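Local coordinates for uncharacterized protein (Mycolicibacterium smegmatis MC2 155, PDB 6T84) that is required for MmpL3-dependent transport of trehalose monomycolate to the mycobacterial cell wall, through an N-terminal domain whose soluble part is probably cytoplasmic, at residues N116-A119 / A120-A123; R127-T130 / F131-A135; G165-T168 / V169-N173. All blocks are in the same frame, centred on the assembly; numbering follows the deposited sequence.

Contact 1 (N116-A119 / A120-A123); sequences NLDA and ARRA
Asn-116 and Ala-120 meet where the chain leaves an extended run and turns into helix 117-123: the amide N of Ala-120 donates to Asn-116 O over 2.9 Å, the first i to i+4 bond of the helix. Asn-116 is also its N-cap. With CG anti to the backbone N (chi1 -180°), its amide folds forward over the first turn, and OD1 accepts from Ala-119 N at 2.9 Å, the donor lying well above the carbonyl plane. Asparagine suits this place because a short side chain carrying an acceptor can serve an early NH that has no preceding helical turn to supply its acceptor.

Leu-117 gives its carbonyl to Arg-121 N, while its CB comes within 3.9 Å of Arg-121 NH1. Its side chain and those of Ala-120 and Arg-121 touch Leu-104 on strand 102-107, an outermost strand of the large antiparallel sheet, so the helix rests on the sheet's margin.

Asp-118 reaches outward and forms an i to i+3 salt bridge, OD1 to Arg-121 NH1 at 3.3 Å. The oxygen sits at the edge of the guanidinium, but the carboxylate is turned 51° against it, so the two groups do not form a flat bidentate pair. An acid in the first turn should also interact favourably with the helix dipole.

Ala-119 lies beneath Arg-122, whose chain bends at chi3 (-47°) and brings one guanidinium face over Ala-119 CA. Arg-122 NH2 rests 3.5 Å from Ala-119 CA and 3.6 Å from its CB, alanine being small enough to lie under the flat group. Ala-119 CB also touches Val-84 in a loop.

Contact 2 (R127-T130 / F131-A135); sequences RMVT and FAHTA
Phe-131 and Met-128 meet one turn apart on helix 126-134, where Met-128 SD approaches CD2 of the ring obliquely at 4.3 Å, the long, flexible thioether following the ring's outline. The amide of Phe-131 donates to Arg-127 O at 3.0 Å, and its CB lies 3.3 Å from that same oxygen. With CG anti to the backbone N (chi1 177°), the ring leaves the preceding turn and lodges against Thr-168, Gln-171 and Leu-175 of helix 159-175 and against Met-142 of strand 141-144, a buried site that suits a large aromatic. Ala-135 CB lies over one face of the phenyl, offset toward its rim.

This short helix also packs against the large antiparallel sheet: Val-129, Ala-132 and His-133 touch Ile-107 on strand 102-107.

Thr-130 O accepts from Thr-134 N at 2.9 Å, and the two CG2 methyls meet at 3.9 Å, the side chains crossing at a slant. Thr-130 OG1 turns back to Arg-126 O, an acceptor within the helix that suits a threonine here.

Val-129 and His-133 form a flank that is solvent-exposed yet rests on Ile-107. Val-129 O takes two bonds from His-133: the backbone N at 3.2 Å and, from the opposite face of the carbonyl plane, ring ND1 at 3.1 Å. The oxygen lies nearly in the imidazole plane, which fixes the ring's rotation and places a proton on ND1. Val-129 CG1 runs alongside the ring, 3.9 Å from ND1.

Contact 3 (G165-T168 / V169-N173); sequences GLRT and VRQFN
The hydroxyl OG1 of Thr-168 is gripped from two directions: a water donates to it at 2.9 Å, and it is bonded to Glu-164 O in the preceding turn. The same water donates to Gln-171 OE1 at 2.7 Å and so bridges two side chains three residues apart. Threonine suits this place because its hydroxyl can turn back to a carbonyl of its own helix and still accept from solvent, while the glutamine, extended beyond CG, is long enough to carry its amide oxygen back along the helix to the water. Beneath this bridge the backbone is regular: Thr-168 O accepts from Phe-172 N at 2.9 Å with an N-H...O angle of 170°, and Val-169 N donates to Gly-165 O, also at 2.9 Å.

Helix 159-175 packs across the antiparallel sheet, and its residue types change accordingly from side to side. Val-169, a compact branched residue, meets Ile-74 and Leu-76 of strand 71-77 and Val-151 of strand 148-153; its CG1 stands between backbone N and carbonyl carbon (chi1 76°) and touches Leu-166 O at 3.4 Å. Leu-166 adds its own contact to Ile-74. The Phe-172 ring leaves the turn and touches Thr-149 and Met-128.

On another side Arg-167 curls over the following turn, but it is modelled in two conformations, and the contacts of its side chain are therefore tentative. In one of them its CG lies beside Gln-171 NE2, and one guanidinium nitrogen sits over the rim of the Arg-170 guanidinium, two donors with no bond between them. Like charges this close should disfavour the approach, though Arg-167 is exposed to solvent and Arg-170 partly so.

In the fold
All three contacts lie on helices of the probably cytoplasmic part of TtfA's N-terminal domain, packed against the large antiparallel sheet. Contacts 1 and 2 occupy successive helices, 117-123 and 126-134, with centres about 16 Å apart; they meet where Ala-123 O packs on Met-128 CB at 3.5 Å. Contacts 2 and 3 are closer, about 12 Å between centres, and join through Phe-131: its CE2 touches Phe-172 CD1 at 3.6 Å and its CZ touches Thr-168 CG2 at 3.7 Å. The ring thus links helices 126-134 and 159-175. Contact 1 remains about 8 Å from contact 3 at the nearest atoms, with contact 2 touching both.

Contact 1 (N116-A119 / A120-A123)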
loop_
_atom_site.group_PDB
_atom_site.type_symbol
_atom_site.label_atom_id
_atom_site.label_comp_id
_atom_site.label_asym_id
_atom_site.label_seq_id
_atom_site.Cartn_x
_atom_site.Cartn_y
_atom_site.Cartn_z
ATOM N N ASN A 116 15.243 8.311 -3.075
ATOM C CA ASN A 116 15.983 8.944 -4.182
ATOM C C ASN A 116 15.168 10.184 -4.536
ATOM O O ASN A 116 14.168 10.076 -5.239
ATOM C CB ASN A 116 16.091 7.961 -5.358
ATOM C CG ASN A 116 16.867 8.525 -6.593
ATOM O OD1 ASN A 116 16.828 9.735 -6.898
ATOM N ND2 ASN A 116 17.560 7.634 -7.317
ATOM N N LEU A 117 15.573 11.330 -4.006
ATOM C CA LEU A 117 14.732 12.521 -4.140
ATOM C C LEU A 117 14.585 12.928 -5.601
ATOM O O LEU A 117 13.515 13.400 -6.019
ATOM C CB LEU A 117 15.308 13.670 -3.308
ATOM C CG LEU A 117 15.279 13.426 -1.782
ATOM C CD1 LEU A 117 15.822 14.684 -1.040
ATOM C CD2 LEU A 117 13.896 13.014 -1.283
ATOM N N ASP A 118 15.662 12.781 -6.385
ATOM C CA ASP A 118 15.600 13.139 -7.797
ATOM C C ASP A 118 14.608 12.272 -8.556
ATOM O O ASP A 118 13.799 12.778 -9.342
ATOM C CB ASP A 118 16.997 13.022 -8.423
ATOM C CG ASP A 118 17.888 14.203 -8.070
ATOM O OD1 ASP A 118 17.340 15.258 -7.673
ATOM O OD2 ASP A 118 19.126 14.077 -8.182
ATOM N N ALA A 119 14.650 10.957 -8.330
ATOM C CA ALA A 119 13.697 10.076 -9.000
ATOM C C ALA A 119 12.264 10.383 -8.540
ATOM O O ALA A 119 11.330 10.428 -9.362
ATOM C CB ALA A 119 14.040 8.611 -8.723
ATOM N N ALA A 120 12.071 10.602 -7.234
ATOM C CA ALA A 120 10.730 10.885 -6.735
ATOM C C ALA A 120 10.193 12.202 -7.298
ATOM O O ALA A 120 8.988 12.335 -7.565
ATOM C CB ALA A 120 10.780 10.897 -5.223
ATOM N N ARG A 121 11.068 13.198 -7.458
ATOM C CA ARG A 121 10.664 14.441 -8.110
ATOM C C ARG A 121 10.093 14.176 -9.488
ATOM O O ARG A 121 9.084 14.792 -9.879
ATOM C CB ARG A 121 11.885 15.342 -8.240
ATOM C CG ARG A 121 12.024 16.200 -7.073
ATOM C CD ARG A 121 12.897 17.418 -7.329
ATOM N NE ARG A 121 13.235 18.022 -6.046
ATOM C CZ ARG A 121 14.290 17.657 -5.325
ATOM N NH1 ARG A 121 15.115 16.727 -5.787
ATOM N NH2 ARG A 121 14.523 18.233 -4.154
ATOM N N ARG A 122 10.747 13.295 -10.254
ATOM C CA ARG A 122 10.261 12.988 -11.598
ATOM C C ARG A 122 8.885 12.341 -11.555
ATOM O O ARG A 122 8.025 12.639 -12.395
ATOM C CB ARG A 122 11.253 12.095 -12.329
ATOM C CG ARG A 122 12.524 12.845 -12.719
ATOM C CD ARG A 122 13.417 12.038 -13.676
ATOM N NE ARG A 122 13.610 10.657 -13.240
ATOM C CZ ARG A 122 14.657 10.220 -12.543
ATOM N NH1 ARG A 122 15.625 11.074 -12.200
ATOM N NH2 ARG A 122 14.735 8.932 -12.192
ATOM N N ALA A 123 8.649 11.466 -10.572
ATOM C CA ALA A 123 7.339 10.837 -10.412
ATOM C C ALA A 123 6.280 11.805 -9.898
ATOM O O ALA A 123 5.093 11.535 -10.067
ATOM C CB ALA A 123 7.456 9.635 -9.454
#

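Contact 2 (R127-T130 / F131-A135)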
loop_
_atom_site.group_PDB
_atom_site.type_symbol
_atom_site.label_atom_id
_atom_site.label_comp_id
_atom_site.label_asym_id
_atom_site.label_seq_id
_atom_site.Cartn_x
_atom_site.Cartn_y
_atom_site.Cartn_z
ATOM N N ARG A 127 -0.123 14.604 -12.334
ATOM C CA ARG A 127 -1.008 13.503 -11.999
ATOM C C ARG A 127 -0.799 13.070 -10.566
ATOM O O ARG A 127 -1.774 12.727 -9.867
ATOM C CB ARG A 127 -0.771 12.341 -12.949
ATOM C CG ARG A 127 -1.287 12.590 -14.380
ATOM C CD ARG A 127 -1.023 11.335 -15.251
ATOM N NE ARG A 127 -1.506 10.101 -14.619
ATOM C CZ ARG A 127 -1.075 8.874 -14.917
ATOM N NH1 ARG A 127 -0.137 8.706 -15.838
ATOM N NH2 ARG A 127 -1.574 7.811 -14.287
ATOM N N MET A 128 0.453 13.108 -10.093
ATOM C CA MET A 128 0.700 12.778 -8.690
ATOM C C MET A 128 0.105 13.833 -7.771
ATOM O O MET A 128 -0.413 13.518 -6.693
ATOM C CB MET A 128 2.191 12.645 -8.439
ATOM C CG MET A 128 2.514 12.214 -7.003
ATOM S SD MET A 128 2.027 10.513 -6.557
ATOM C CE MET A 128 3.465 9.650 -7.254
ATOM N N VAL A 129 0.245 15.112 -8.127
ATOM C CA VAL A 129 -0.342 16.158 -7.278
ATOM C C VAL A 129 -1.852 15.969 -7.182
ATOM O O VAL A 129 -2.427 16.011 -6.081
ATOM C CB VAL A 129 0.024 17.555 -7.821
ATOM C CG1 VAL A 129 -0.765 18.651 -7.064
ATOM C CG2 VAL A 129 1.534 17.779 -7.642
ATOM N N THR A 130 -2.519 15.772 -8.327
ATOM C CA THR A 130 -3.960 15.570 -8.250
ATOM C C THR A 130 -4.290 14.359 -7.385
ATOM O O THR A 130 -5.174 14.438 -6.529
ATOM C CB THR A 130 -4.547 15.439 -9.662
ATOM O OG1 THR A 130 -4.230 16.631 -10.397
ATOM C CG2 THR A 130 -6.074 15.227 -9.664
ATOM N N PHE A 131 -3.594 13.225 -7.592
ATOM C CA PHE A 131 -3.849 12.022 -6.807
ATOM C C PHE A 131 -3.699 12.270 -5.297
ATOM O O PHE A 131 -4.502 11.776 -4.496
ATOM C CB PHE A 131 -2.886 10.933 -7.297
ATOM C CG PHE A 131 -2.986 9.632 -6.528
ATOM C CD1 PHE A 131 -4.083 8.797 -6.676
ATOM C CD2 PHE A 131 -1.994 9.285 -5.649
ATOM C CE1 PHE A 131 -4.183 7.603 -5.936
ATOM C CE2 PHE A 131 -2.080 8.092 -4.906
ATOM C CZ PHE A 131 -3.167 7.252 -5.074
ATOM N N ALA A 132 -2.634 12.946 -4.888
ATOM C CA ALA A 132 -2.434 13.171 -3.452
ATOM C C ALA A 132 -3.581 13.967 -2.833
ATOM O O ALA A 132 -3.876 13.816 -1.642
ATOM C CB ALA A 132 -1.129 13.910 -3.193
ATOM N N HIS A 133 -4.188 14.837 -3.628
ATOM C CA HIS A 133 -5.373 15.566 -3.149
ATOM C C HIS A 133 -6.669 14.758 -3.264
ATOM O O HIS A 133 -7.602 14.987 -2.469
ATOM C CB HIS A 133 -5.528 16.859 -3.990
ATOM C CG HIS A 133 -4.598 17.934 -3.567
ATOM N ND1 HIS A 133 -3.394 18.229 -4.164
ATOM C CD2 HIS A 133 -4.769 18.863 -2.605
ATOM C CE1 HIS A 133 -2.860 19.290 -3.570
ATOM N NE2 HIS A 133 -3.689 19.693 -2.633
ATOM N N THR A 134 -6.805 13.857 -4.258
ATOM C CA THR A 134 -8.080 13.166 -4.474
ATOM C C THR A 134 -8.194 11.822 -3.775
ATOM O O THR A 134 -9.309 11.389 -3.475
ATOM C CB THR A 134 -8.373 12.954 -5.966
ATOM O OG1 THR A 134 -7.327 12.211 -6.564
ATOM C CG2 THR A 134 -8.454 14.280 -6.731
ATOM N N ALA A 135 -7.082 11.152 -3.500
ATOM C CA ALA A 135 -7.167 9.844 -2.863
ATOM C C ALA A 135 -7.838 9.974 -1.506
ATOM O O ALA A 135 -7.560 10.927 -0.769
ATOM C CB ALA A 135 -5.747 9.260 -2.729
#

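Contact 3 (G165-T168 / V169-N173)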
loop_
_atom_site.group_PDB
_atom_site.type_symbol
_atom_site.label_atom_id
_atom_site.label_comp_id
_atom_site.label_asym_id
_atom_site.label_seq_id
_atom_site.Cartn_x
_atom_site.Cartn_y
_atom_site.Cartn_z
ATOM N N GLY A 165 -9.824 1.052 -1.930
ATOM C CA GLY A 165 -8.400 0.788 -1.752
ATOM C C GLY A 165 -7.795 0.061 -2.932
ATOM O O GLY A 165 -6.642 0.327 -3.314
ATOM N N LEU A 166 -8.544 -0.895 -3.510
ATOM C CA LEU A 166 -8.058 -1.529 -4.741
ATOM C C LEU A 166 -7.846 -0.489 -5.817
ATOM O O LEU A 166 -6.830 -0.519 -6.503
ATOM C CB LEU A 166 -8.998 -2.616 -5.280
ATOM C CG LEU A 166 -9.255 -3.863 -4.445
ATOM C CD1 LEU A 166 -10.233 -4.715 -5.220
ATOM C CD2 LEU A 166 -7.942 -4.600 -4.158
ATOM N N ARG A 167 -8.796 0.438 -5.984
ATOM C CA ARG A 167 -8.612 1.466 -7.006
ATOM C C ARG A 167 -7.438 2.376 -6.668
ATOM O O ARG A 167 -6.695 2.803 -7.565
ATOM C CB ARG A 167 -9.898 2.281 -7.178
ATOM C CG ARG A 167 -9.829 3.320 -8.281
ATOM C CD ARG A 167 -9.539 2.667 -9.617
ATOM N NE ARG A 167 -10.615 1.761 -10.011
ATOM C CZ ARG A 167 -10.565 0.948 -11.060
ATOM N NH1 ARG A 167 -9.488 0.920 -11.830
ATOM N NH2 ARG A 167 -11.596 0.165 -11.341
ATOM N N THR A 168 -7.270 2.710 -5.381
ATOM C CA THR A 168 -6.188 3.605 -4.979
ATOM C C THR A 168 -4.817 2.967 -5.225
ATOM O O THR A 168 -3.906 3.630 -5.743
ATOM C CB THR A 168 -6.390 3.973 -3.516
ATOM O OG1 THR A 168 -7.668 4.656 -3.407
ATOM C CG2 THR A 168 -5.279 4.987 -3.035
ATOM N N VAL A 169 -4.642 1.691 -4.830
ATOM C CA VAL A 169 -3.336 1.069 -5.006
ATOM C C VAL A 169 -2.997 0.941 -6.481
ATOM O O VAL A 169 -1.836 1.102 -6.870
ATOM C CB VAL A 169 -3.185 -0.263 -4.226
ATOM C CG1 VAL A 169 -3.940 -1.381 -4.921
ATOM C CG2 VAL A 169 -1.690 -0.610 -4.124
ATOM N N ARG A 170 -4.005 0.656 -7.315
ATOM C CA ARG A 170 -3.788 0.587 -8.765
ATOM C C ARG A 170 -3.362 1.940 -9.307
ATOM O O ARG A 170 -2.438 2.020 -10.113
ATOM C CB ARG A 170 -5.054 0.084 -9.466
ATOM C CG ARG A 170 -5.524 -1.338 -9.026
ATOM C CD ARG A 170 -6.920 -1.682 -9.624
ATOM N NE ARG A 170 -6.805 -1.820 -11.076
ATOM C CZ ARG A 170 -7.822 -2.182 -11.855
ATOM N NH1 ARG A 170 -9.020 -2.386 -11.310
ATOM N NH2 ARG A 170 -7.642 -2.334 -13.157
ATOM N N GLN A 171 -4.019 3.009 -8.872
ATOM C CA GLN A 171 -3.662 4.332 -9.359
ATOM C C GLN A 171 -2.266 4.729 -8.905
ATOM O O GLN A 171 -1.503 5.320 -9.678
ATOM C CB GLN A 171 -4.716 5.324 -8.836
ATOM C CG GLN A 171 -6.073 5.197 -9.538
ATOM C CD GLN A 171 -7.230 5.872 -8.765
ATOM O OE1 GLN A 171 -7.135 6.070 -7.548
ATOM N NE2 GLN A 171 -8.345 6.132 -9.446
ATOM N N PHE A 172 -1.941 4.491 -7.636
ATOM C CA PHE A 172 -0.603 4.817 -7.148
ATOM C C PHE A 172 0.460 3.998 -7.873
ATOM O O PHE A 172 1.510 4.528 -8.265
ATOM C CB PHE A 172 -0.559 4.626 -5.635
ATOM C CG PHE A 172 0.704 5.129 -4.976
ATOM C CD1 PHE A 172 1.132 6.440 -5.148
ATOM C CD2 PHE A 172 1.433 4.305 -4.131
ATOM C CE1 PHE A 172 2.274 6.903 -4.492
ATOM C CE2 PHE A 172 2.592 4.730 -3.499
ATOM C CZ PHE A 172 3.010 6.035 -3.660
ATOM N N ASN A 173 0.206 2.716 -8.077
ATOM C CA ASN A 173 1.142 1.888 -8.824
ATOM C C ASN A 173 1.371 2.426 -10.226
ATOM O O ASN A 173 2.514 2.482 -10.706
ATOM C CB ASN A 173 0.557 0.469 -8.859
ATOM C CG ASN A 173 1.493 -0.491 -9.522
ATOM O OD1 ASN A 173 2.611 -0.712 -9.050
ATOM N ND2 ASN A 173 1.062 -1.041 -10.637
HETATM O O HOH W 1 -8.153 6.878 -5.162
#